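Local coordinates for protein leucine aminopeptidase 1 (Caenorhabditis elegans, PDB 2HC9) that removes N-terminal amino acids, preferably leucine, from peptides as a two-zinc M17 aminopeptidase, and probably serves as a digestive enzyme, at residues Ser122-Ile127 against Asp165-Val170; Arg171-Leu176 against Tyr471-Phe476; Val194-Ala199 against Ala285-Val290. The protein carries 1 engineered substitution. All coordinates share one frame; numbering follows the deposited sequence. Where two conformers were deposited one is given.

Contact 1 (Ser122-Ile127 against Asp165-Val170); sequences SHVAAI and DLSESV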
loop_
_atom_site.group_PDB
_atom_site.type_symbol
_atom_site.label_atom_id
_atom_site.label_comp_id
_atom_site.label_asym_id
_atom_site.label_seq_id
_atom_site.Cartn_x
_atom_site.Cartn_y
_atom_site.Cartn_z
ATOM N N SER A 122 20.709 37.352 -11.284
ATOM C CA SER A 122 20.214 36.246 -10.449
ATOM C C SER A 122 19.852 36.727 -9.053
ATOM O O SER A 122 18.872 36.247 -8.456
ATOM C CB SER A 122 21.265 35.131 -10.355
ATOM O OG SER A 122 22.422 35.628 -9.715
ATOM N N HIS A 123 20.646 37.674 -8.523
ATOM C CA HIS A 123 20.406 38.180 -7.169
ATOM C C HIS A 123 19.127 38.997 -7.119
ATOM O O HIS A 123 18.309 38.833 -6.203
ATOM C CB HIS A 123 21.597 39.027 -6.700
ATOM C CG HIS A 123 22.796 38.204 -6.325
ATOM N ND1 HIS A 123 23.796 38.669 -5.491
ATOM C CD2 HIS A 123 23.128 36.924 -6.627
ATOM C CE1 HIS A 123 24.715 37.728 -5.336
ATOM N NE2 HIS A 123 24.334 36.659 -6.013
ATOM N N VAL A 124 18.951 39.884 -8.097
ATOM C CA VAL A 124 17.697 40.646 -8.198
ATOM C C VAL A 124 16.478 39.692 -8.298
ATOM O O VAL A 124 15.499 39.850 -7.570
ATOM C CB VAL A 124 17.740 41.646 -9.373
ATOM C CG1 VAL A 124 16.333 42.235 -9.649
ATOM C CG2 VAL A 124 18.747 42.751 -9.065
ATOM N N ALA A 125 16.576 38.692 -9.174
ATOM C CA ALA A 125 15.459 37.767 -9.382
ATOM C C ALA A 125 15.133 37.054 -8.067
ATOM O O ALA A 125 13.955 36.926 -7.689
ATOM C CB ALA A 125 15.807 36.752 -10.454
ATOM N N ALA A 126 16.176 36.587 -7.375
ATOM C CA ALA A 126 15.984 35.881 -6.104
ATOM C C ALA A 126 15.232 36.756 -5.100
ATOM O O ALA A 126 14.367 36.250 -4.377
ATOM C CB ALA A 126 17.328 35.435 -5.506
ATOM N N ILE A 127 15.568 38.054 -5.033
ATOM C CA ILE A 127 14.835 38.964 -4.110
ATOM C C ILE A 127 13.379 39.141 -4.555
ATOM O O ILE A 127 12.445 39.068 -3.737
ATOM C CB ILE A 127 15.533 40.357 -4.005
ATOM C CG1 ILE A 127 16.921 40.245 -3.357
ATOM C CG2 ILE A 127 14.660 41.369 -3.244
ATOM C CD1 ILE A 127 17.803 41.516 -3.529
ATOM N N ASP A 165 11.568 44.923 -15.046
ATOM C CA ASP A 165 10.681 44.108 -15.877
ATOM C C ASP A 165 10.869 42.622 -15.588
ATOM O O ASP A 165 9.895 41.856 -15.580
ATOM C CB ASP A 165 10.960 44.366 -17.346
ATOM C CG ASP A 165 10.384 45.697 -17.833
ATOM O OD1 ASP A 165 9.432 46.207 -17.214
ATOM O OD2 ASP A 165 10.884 46.208 -18.845
ATOM N N LEU A 166 12.113 42.212 -15.370
ATOM C CA LEU A 166 12.362 40.812 -15.024
ATOM C C LEU A 166 11.741 40.470 -13.665
ATOM O O LEU A 166 11.092 39.424 -13.518
ATOM C CB LEU A 166 13.865 40.523 -14.991
ATOM C CG LEU A 166 14.217 39.091 -14.539
ATOM C CD1 LEU A 166 13.664 38.065 -15.547
ATOM C CD2 LEU A 166 15.735 38.968 -14.377
ATOM N N SER A 167 11.922 41.352 -12.684
ATOM C CA SER A 167 11.267 41.182 -11.389
ATOM C C SER A 167 9.764 41.000 -11.543
ATOM O O SER A 167 9.170 40.149 -10.884
ATOM C CB SER A 167 11.549 42.368 -10.460
ATOM O OG SER A 167 12.929 42.454 -10.145
ATOM N N GLU A 168 9.148 41.815 -12.391
ATOM C CA GLU A 168 7.710 41.691 -12.644
ATOM C C GLU A 168 7.392 40.355 -13.305
ATOM O O GLU A 168 6.431 39.693 -12.933
ATOM C CB GLU A 168 7.205 42.872 -13.495
ATOM C CG GLU A 168 5.745 42.732 -13.991
ATOM C CD GLU A 168 4.673 42.873 -12.888
ATOM O OE1 GLU A 168 4.980 42.927 -11.685
ATOM O OE2 GLU A 168 3.478 42.913 -13.240
ATOM N N SER A 169 8.206 39.943 -14.274
ATOM C CA SER A 169 7.915 38.690 -14.993
ATOM C C SER A 169 8.013 37.505 -14.020
ATOM O O SER A 169 7.179 36.587 -14.062
ATOM C CB SER A 169 8.885 38.515 -16.159
ATOM O OG SER A 169 8.437 39.232 -17.303
ATOM N N VAL A 170 9.017 37.550 -13.145
ATOM C CA VAL A 170 9.213 36.538 -12.091
ATOM C C VAL A 170 7.996 36.495 -11.170
ATOM O O VAL A 170 7.386 35.421 -10.957
ATOM C CB VAL A 170 10.541 36.777 -11.289
ATOM C CG1 VAL A 170 10.591 35.895 -10.023
ATOM C CG2 VAL A 170 11.770 36.488 -12.215
#

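Contact 2 (Arg171-Leu176 against Tyr471-Phe476); sequences RETARL and YGPALF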
loop_
_atom_site.group_PDB
_atom_site.type_symbol
_atom_site.label_atom_id
_atom_site.label_comp_id
_atom_site.label_asym_id
_atom_site.label_seq_id
_atom_site.Cartn_x
_atom_site.Cartn_y
_atom_site.Cartn_z
ATOM N N ARG A 171 7.601 37.662 -10.650
ATOM C CA ARG A 171 6.444 37.707 -9.726
ATOM C C ARG A 171 5.116 37.354 -10.389
ATOM O O ARG A 171 4.245 36.762 -9.750
ATOM C CB ARG A 171 6.361 39.067 -9.033
ATOM C CG ARG A 171 7.560 39.317 -8.128
ATOM C CD ARG A 171 7.500 40.742 -7.542
ATOM N NE ARG A 171 6.444 40.894 -6.535
ATOM C CZ ARG A 171 5.616 41.940 -6.444
ATOM N NH1 ARG A 171 5.646 42.950 -7.339
ATOM N NH2 ARG A 171 4.729 41.969 -5.460
ATOM N N GLU A 172 4.961 37.716 -11.660
ATOM C CA GLU A 172 3.769 37.324 -12.424
ATOM C C GLU A 172 3.680 35.810 -12.646
ATOM O O GLU A 172 2.615 35.211 -12.476
ATOM C CB GLU A 172 3.742 38.036 -13.793
ATOM C CG GLU A 172 3.324 39.543 -13.686
ATOM C CD GLU A 172 1.866 39.670 -13.305
ATOM O OE1 GLU A 172 1.021 39.594 -14.225
ATOM O OE2 GLU A 172 1.562 39.749 -12.088
ATOM N N THR A 173 4.795 35.205 -13.040
ATOM C CA THR A 173 4.844 33.735 -13.196
ATOM C C THR A 173 4.391 33.076 -11.889
ATOM O O THR A 173 3.531 32.192 -11.896
ATOM C CB THR A 173 6.299 33.264 -13.499
ATOM O OG1 THR A 173 6.754 33.876 -14.705
ATOM C CG2 THR A 173 6.346 31.741 -13.700
ATOM N N ALA A 174 4.990 33.498 -10.771
ATOM C CA ALA A 174 4.646 32.949 -9.455
ATOM C C ALA A 174 3.182 33.208 -9.066
ATOM O O ALA A 174 2.522 32.322 -8.517
ATOM C CB ALA A 174 5.590 33.503 -8.382
ATOM N N ARG A 175 2.678 34.414 -9.339
ATOM C CA ARG A 175 1.262 34.715 -9.064
ATOM C C ARG A 175 0.318 33.752 -9.791
ATOM O O ARG A 175 -0.664 33.237 -9.202
ATOM C CB ARG A 175 0.928 36.165 -9.496
ATOM C CG ARG A 175 -0.587 36.492 -9.377
ATOM C CD ARG A 175 -0.913 37.920 -9.839
ATOM N NE ARG A 175 -0.670 38.154 -11.265
ATOM C CZ ARG A 175 -1.473 37.760 -12.267
ATOM N NH1 ARG A 175 -2.595 37.078 -12.041
ATOM N NH2 ARG A 175 -1.159 38.065 -13.512
ATOM N N LEU A 176 0.596 33.532 -11.079
ATOM C CA LEU A 176 -0.231 32.647 -11.897
ATOM C C LEU A 176 -0.191 31.232 -11.297
ATOM O O LEU A 176 -1.210 30.572 -11.181
ATOM C CB LEU A 176 0.255 32.648 -13.368
ATOM C CG LEU A 176 0.058 34.015 -14.091
ATOM C CD1 LEU A 176 0.778 33.963 -15.458
ATOM C CD2 LEU A 176 -1.431 34.281 -14.294
ATOM N N TYR A 471 10.241 30.462 -11.873
ATOM C CA TYR A 471 11.281 29.938 -12.765
ATOM C C TYR A 471 10.912 30.156 -14.227
ATOM O O TYR A 471 9.751 29.941 -14.637
ATOM C CB TYR A 471 11.411 28.435 -12.499
ATOM C CG TYR A 471 12.558 27.744 -13.199
ATOM C CD1 TYR A 471 13.727 27.414 -12.501
ATOM C CD2 TYR A 471 12.451 27.376 -14.545
ATOM C CE1 TYR A 471 14.790 26.732 -13.144
ATOM C CE2 TYR A 471 13.481 26.714 -15.198
ATOM C CZ TYR A 471 14.633 26.399 -14.503
ATOM O OH TYR A 471 15.618 25.713 -15.171
ATOM N N GLY A 472 11.906 30.557 -15.025
ATOM C CA GLY A 472 11.725 30.590 -16.475
ATOM C C GLY A 472 12.118 31.940 -17.085
ATOM O O GLY A 472 12.967 31.970 -17.956
ATOM N N PRO A 473 11.492 33.055 -16.640
ATOM C CA PRO A 473 11.893 34.377 -17.175
ATOM C C PRO A 473 13.393 34.699 -17.036
ATOM O O PRO A 473 13.996 35.212 -17.982
ATOM C CB PRO A 473 11.040 35.368 -16.369
ATOM C CG PRO A 473 9.772 34.539 -16.002
ATOM C CD PRO A 473 10.309 33.143 -15.746
ATOM N N ALA A 474 13.998 34.382 -15.901
ATOM C CA ALA A 474 15.425 34.693 -15.731
ATOM C C ALA A 474 16.248 33.817 -16.678
ATOM O O ALA A 474 17.135 34.315 -17.363
ATOM C CB ALA A 474 15.868 34.516 -14.273
ATOM N N LEU A 475 15.950 32.519 -16.722
ATOM C CA LEU A 475 16.649 31.590 -17.633
ATOM C C LEU A 475 16.611 32.070 -19.084
ATOM O O LEU A 475 17.649 32.159 -19.741
ATOM C CB LEU A 475 15.984 30.201 -17.586
ATOM C CG LEU A 475 16.659 29.179 -18.504
ATOM C CD1 LEU A 475 18.172 28.971 -18.128
ATOM C CD2 LEU A 475 15.901 27.847 -18.386
ATOM N N PHE A 476 15.417 32.372 -19.595
ATOM C CA PHE A 476 15.322 32.745 -21.003
ATOM C C PHE A 476 15.803 34.151 -21.310
ATOM O O PHE A 476 16.219 34.432 -22.418
ATOM C CB PHE A 476 13.936 32.477 -21.580
ATOM C CG PHE A 476 13.700 31.021 -21.836
ATOM C CD1 PHE A 476 14.241 30.417 -22.964
ATOM C CD2 PHE A 476 13.026 30.237 -20.902
ATOM C CE1 PHE A 476 14.083 29.035 -23.189
ATOM C CE2 PHE A 476 12.841 28.862 -21.123
ATOM C CZ PHE A 476 13.380 28.261 -22.268
#

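Contact 3 (Val194-Ala199 against Ala285-Val290); sequences VKVGNA and AYSALV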
loop_
_atom_site.group_PDB
_atom_site.type_symbol
_atom_site.label_atom_id
_atom_site.label_comp_id
_atom_site.label_asym_id
_atom_site.label_seq_id
_atom_site.Cartn_x
_atom_site.Cartn_y
_atom_site.Cartn_z
ATOM N N VAL A 194 -3.643 36.675 -23.249
ATOM C CA VAL A 194 -4.120 37.707 -24.190
ATOM C C VAL A 194 -3.762 39.138 -23.721
ATOM O O VAL A 194 -3.404 39.998 -24.538
ATOM C CB VAL A 194 -5.619 37.548 -24.522
ATOM C CG1 VAL A 194 -6.147 38.766 -25.358
ATOM C CG2 VAL A 194 -5.837 36.252 -25.300
ATOM N N LYS A 195 -3.814 39.375 -22.413
ATOM C CA LYS A 195 -3.358 40.658 -21.861
ATOM C C LYS A 195 -1.902 40.956 -22.209
ATOM O O LYS A 195 -1.581 42.057 -22.632
ATOM C CB LYS A 195 -3.535 40.679 -20.340
ATOM C CG LYS A 195 -4.956 40.925 -19.920
ATOM C CD LYS A 195 -5.069 41.014 -18.381
ATOM C CE LYS A 195 -4.608 42.383 -17.895
ATOM N NZ LYS A 195 -4.652 42.503 -16.408
ATOM N N VAL A 196 -1.027 39.968 -22.029
ATOM C CA VAL A 196 0.379 40.106 -22.410
ATOM C C VAL A 196 0.497 40.269 -23.944
ATOM O O VAL A 196 1.275 41.103 -24.429
ATOM C CB VAL A 196 1.229 38.885 -21.920
ATOM C CG1 VAL A 196 2.642 38.908 -22.548
ATOM C CG2 VAL A 196 1.284 38.844 -20.384
ATOM N N GLY A 197 -0.288 39.488 -24.687
ATOM C CA GLY A 197 -0.379 39.630 -26.153
ATOM C C GLY A 197 -0.672 41.074 -26.570
ATOM O O GLY A 197 -0.027 41.608 -27.485
ATOM N N ASN A 198 -1.642 41.694 -25.904
ATOM C CA ASN A 198 -2.019 43.071 -26.224
ATOM C C ASN A 198 -0.897 44.047 -25.850
ATOM O O ASN A 198 -0.528 44.908 -26.661
ATOM C CB ASN A 198 -3.351 43.458 -25.557
ATOM C CG ASN A 198 -4.569 43.149 -26.437
ATOM O OD1 ASN A 198 -4.950 43.952 -27.286
ATOM N ND2 ASN A 198 -5.194 41.999 -26.215
ATOM N N ALA A 199 -0.352 43.899 -24.642
ATOM C CA ALA A 199 0.709 44.795 -24.131
ATOM C C ALA A 199 1.951 44.766 -25.006
ATOM O O ALA A 199 2.633 45.784 -25.177
ATOM C CB ALA A 199 1.080 44.441 -22.684
ATOM N N ALA A 285 8.504 35.022 -19.719
ATOM C CA ALA A 285 9.761 35.174 -20.485
ATOM C C ALA A 285 9.555 35.948 -21.780
ATOM O O ALA A 285 10.343 36.828 -22.100
ATOM C CB ALA A 285 10.405 33.803 -20.807
ATOM N N TYR A 286 8.524 35.577 -22.537
ATOM C CA TYR A 286 8.192 36.245 -23.788
ATOM C C TYR A 286 7.971 37.730 -23.506
ATOM O O TYR A 286 8.497 38.585 -24.214
ATOM C CB TYR A 286 6.926 35.609 -24.367
ATOM C CG TYR A 286 6.378 36.243 -25.635
ATOM C CD1 TYR A 286 6.804 35.800 -26.888
ATOM C CD2 TYR A 286 5.417 37.275 -25.577
ATOM C CE1 TYR A 286 6.308 36.340 -28.048
ATOM C CE2 TYR A 286 4.894 37.830 -26.755
ATOM C CZ TYR A 286 5.342 37.347 -27.982
ATOM O OH TYR A 286 4.859 37.868 -29.158
ATOM N N SER A 287 7.184 38.021 -22.474
ATOM C CA SER A 287 6.913 39.403 -22.086
ATOM C C SER A 287 8.205 40.196 -21.809
ATOM O O SER A 287 8.406 41.285 -22.360
ATOM C CB SER A 287 5.994 39.437 -20.873
ATOM O OG SER A 287 5.783 40.772 -20.414
ATOM N N ALA A 288 9.081 39.650 -20.980
ATOM C CA ALA A 288 10.341 40.364 -20.630
ATOM C C ALA A 288 11.230 40.607 -21.874
ATOM O O ALA A 288 11.805 41.689 -22.042
ATOM C CB ALA A 288 11.111 39.578 -19.563
ATOM N N LEU A 289 11.329 39.610 -22.758
ATOM C CA LEU A 289 12.171 39.728 -23.953
ATOM C C LEU A 289 11.596 40.755 -24.929
ATOM O O LEU A 289 12.334 41.551 -25.503
ATOM C CB LEU A 289 12.301 38.375 -24.659
ATOM C CG LEU A 289 13.164 37.347 -23.881
ATOM C CD1 LEU A 289 12.980 35.899 -24.436
ATOM C CD2 LEU A 289 14.640 37.737 -23.869
ATOM N N VAL A 290 10.289 40.695 -25.156
ATOM C CA VAL A 290 9.660 41.549 -26.180
ATOM C C VAL A 290 9.646 43.016 -25.723
ATOM O O VAL A 290 9.656 43.936 -26.550
ATOM C CB VAL A 290 8.250 41.010 -26.611
ATOM C CG1 VAL A 290 7.514 42.023 -27.525
ATOM C CG2 VAL A 290 8.433 39.692 -27.390
#

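Contact 1 (Ser122-Ile127 against Asp165-Val170)
Val-124 and Ser-167 make the closest touch between helix 120-128 of the N-terminal domain and helix 157-178, the long helix that links the two domains in M17 aminopeptidases. Starting from CB, the Val-124 side chain sets out toward the linker helix and there divides. CG1 lies anti to the backbone N (chi1 169°), which carries this branch forward until it is 3.4 Å from Ser-167 OG. CG2 turns back beside the backbone N, leaving CG1 as the one methyl of the fork that makes the contact. Besides the linker helix, the valine packs on Leu-113 of strand 108-114 and Val-6 of strand 3-8.

The serine hydroxyl is not left without a partner in this apolar setting. With OG beside its own backbone N (chi1 -64°), it is bonded to Leu-163 O one turn earlier in the same helix, and the valine methyl rests against an oxygen that is already engaged.

Small residues let the backbones come near: the CA atoms of Ala-125 and Ser-167 are 5.8 Å apart. Next along the interface, Val-170 reaches over with both methyls. Its CG2 lies 4.4 Å from Ala-125 CB, while its CG1 is 4.2 Å from Ala-125 O. Leu-166 adds a looser touch from the preceding turn, its CD2 standing 4.5 Å from Ala-125 CB. Alanine suits this place because its lone methyl is covered from two sides by branched neighbours.

All four residues of the main contact are buried. Since it contains no polar link from helix to helix, its chemistry implies cohesion by van der Waals packing and removal of methyl groups from water, with the one side-chain hydroxyl satisfied inside its own helix.

Contact 2 (Arg171-Leu176 against Tyr471-Phe476)
Thr-173 and Pro-473 meet where the interdomain helix 157-178 of the M17 aminopeptidase fold passes the N-terminal end of helix 473-480 of the catalytic domain. Their side chains cross obliquely, the threonine hydroxyl leading toward one corner of the proline ring. OG1 comes to 3.4 Å from Pro-473 CG and 3.8 Å from Pro-473 CD, so the ring is touched at two adjacent methylenes. The methyl branch serves a different neighbour: Thr-173 CG2, anti to the backbone N, lies 4.0 Å from Tyr-471 O. Threonine thus spans the turn with its two unlike branches.

OG1 sits beside its own backbone N and is hydrogen-bonded to Ser-169 O one turn earlier. The hydroxyl therefore has a polar partner although proline offers it only carbon.

On the other side, Gly-472 holds the N-cap position. At its positive phi (129°) a beta carbon would be pressed against the carbonyl oxygen of Tyr-471, a clash that glycine avoids. Pro-473 suits the first turn of a helix, where the missing N-H costs no helical bond and the rigid ring presents a firm surface. Asp-398 OD2 accepts bonds from both Gly-472 N and Leu-475 N, tying down this helix start. Tyr-471 directs its CB away from the threonine, and its OH bonds to Leu-399 O.

Elsewhere on the linker helix, Glu-172 and Arg-175 form a salt bridge, and each has another charged partner, Lys-133 and Glu-192 respectively. The guanidinium grips side-on, with both carboxylate oxygens within 3° of its plane and met on their syn sides, although the carboxylate is tilted so that the nitrogens lie 34° out of its own plane: Arg-175 NH2 is 2.8 Å from Glu-172 OE1, and Arg-175 NE is 2.9 Å from Glu-172 OE2.

Contact 3 (Val194-Ala199 against Ala285-Val290)
Helices 186-199 and 277-290 run side by side in the same general direction, and their segments come nearest at Val-196 and Ser-287, whose CA atoms are 6.6 Å apart. Val-196 carries the contact from its side. Its CB points toward the partner helix, and with CG1 anti to the backbone N (chi1 169°) that methyl extends to 3.8 Å from Ser-287 CB. The same methyl approaches the Tyr-286 ring at its edge, near the ring plane, 4.4 Å from CD2. One branch of the valine thus covers two consecutive residues, and the short serine side chain allows the close approach.

Tyr-286 is held on more than one side. Val-290 CG2, from the next turn of the same helix, stands 3.9 Å above the ring plane over its centre, so methyl groups meet the aromatic ring at both a face and an edge. Its hydroxyl end is bonded to Ser-202 OG, just past the end of helix 186-199. A tyrosine suits this place because its ring packs among side chains of the sheet and Val-290 while its OH reaches Ser-202.

Tyr-286 also packs on strands 232-238 and 297-307, and Val-194 on Val-206 of strand 203-208. Two neighbouring helices laid against a common mixed sheet are typical of the alpha/beta catalytic domain of this zinc aminopeptidase family.

Overall arrangement
Helix 157-178 carries both contact 1 and contact 2, whose centres are about 8 Å apart; Leu-166 CD1 touches Pro-473 C at 3.7 Å, so the packing runs unbroken from the N-terminal domain into the catalytic domain. Helix 277-290 extends it to contact 3, centred about 12 Å from contact 2: Phe-476 CB lies 3.9 Å from Ala-285 CB. Contacts 1 and 3, with centres about 16 Å apart, still meet where Ser-169 OG approaches Ala-288 CB at 3.5 Å. Contact 2 does not touch the metal site: the side chain of Thr-173 is about 12 Å from that of the zinc ligand Lys-252; contacts 1 and 3 also lie away from it.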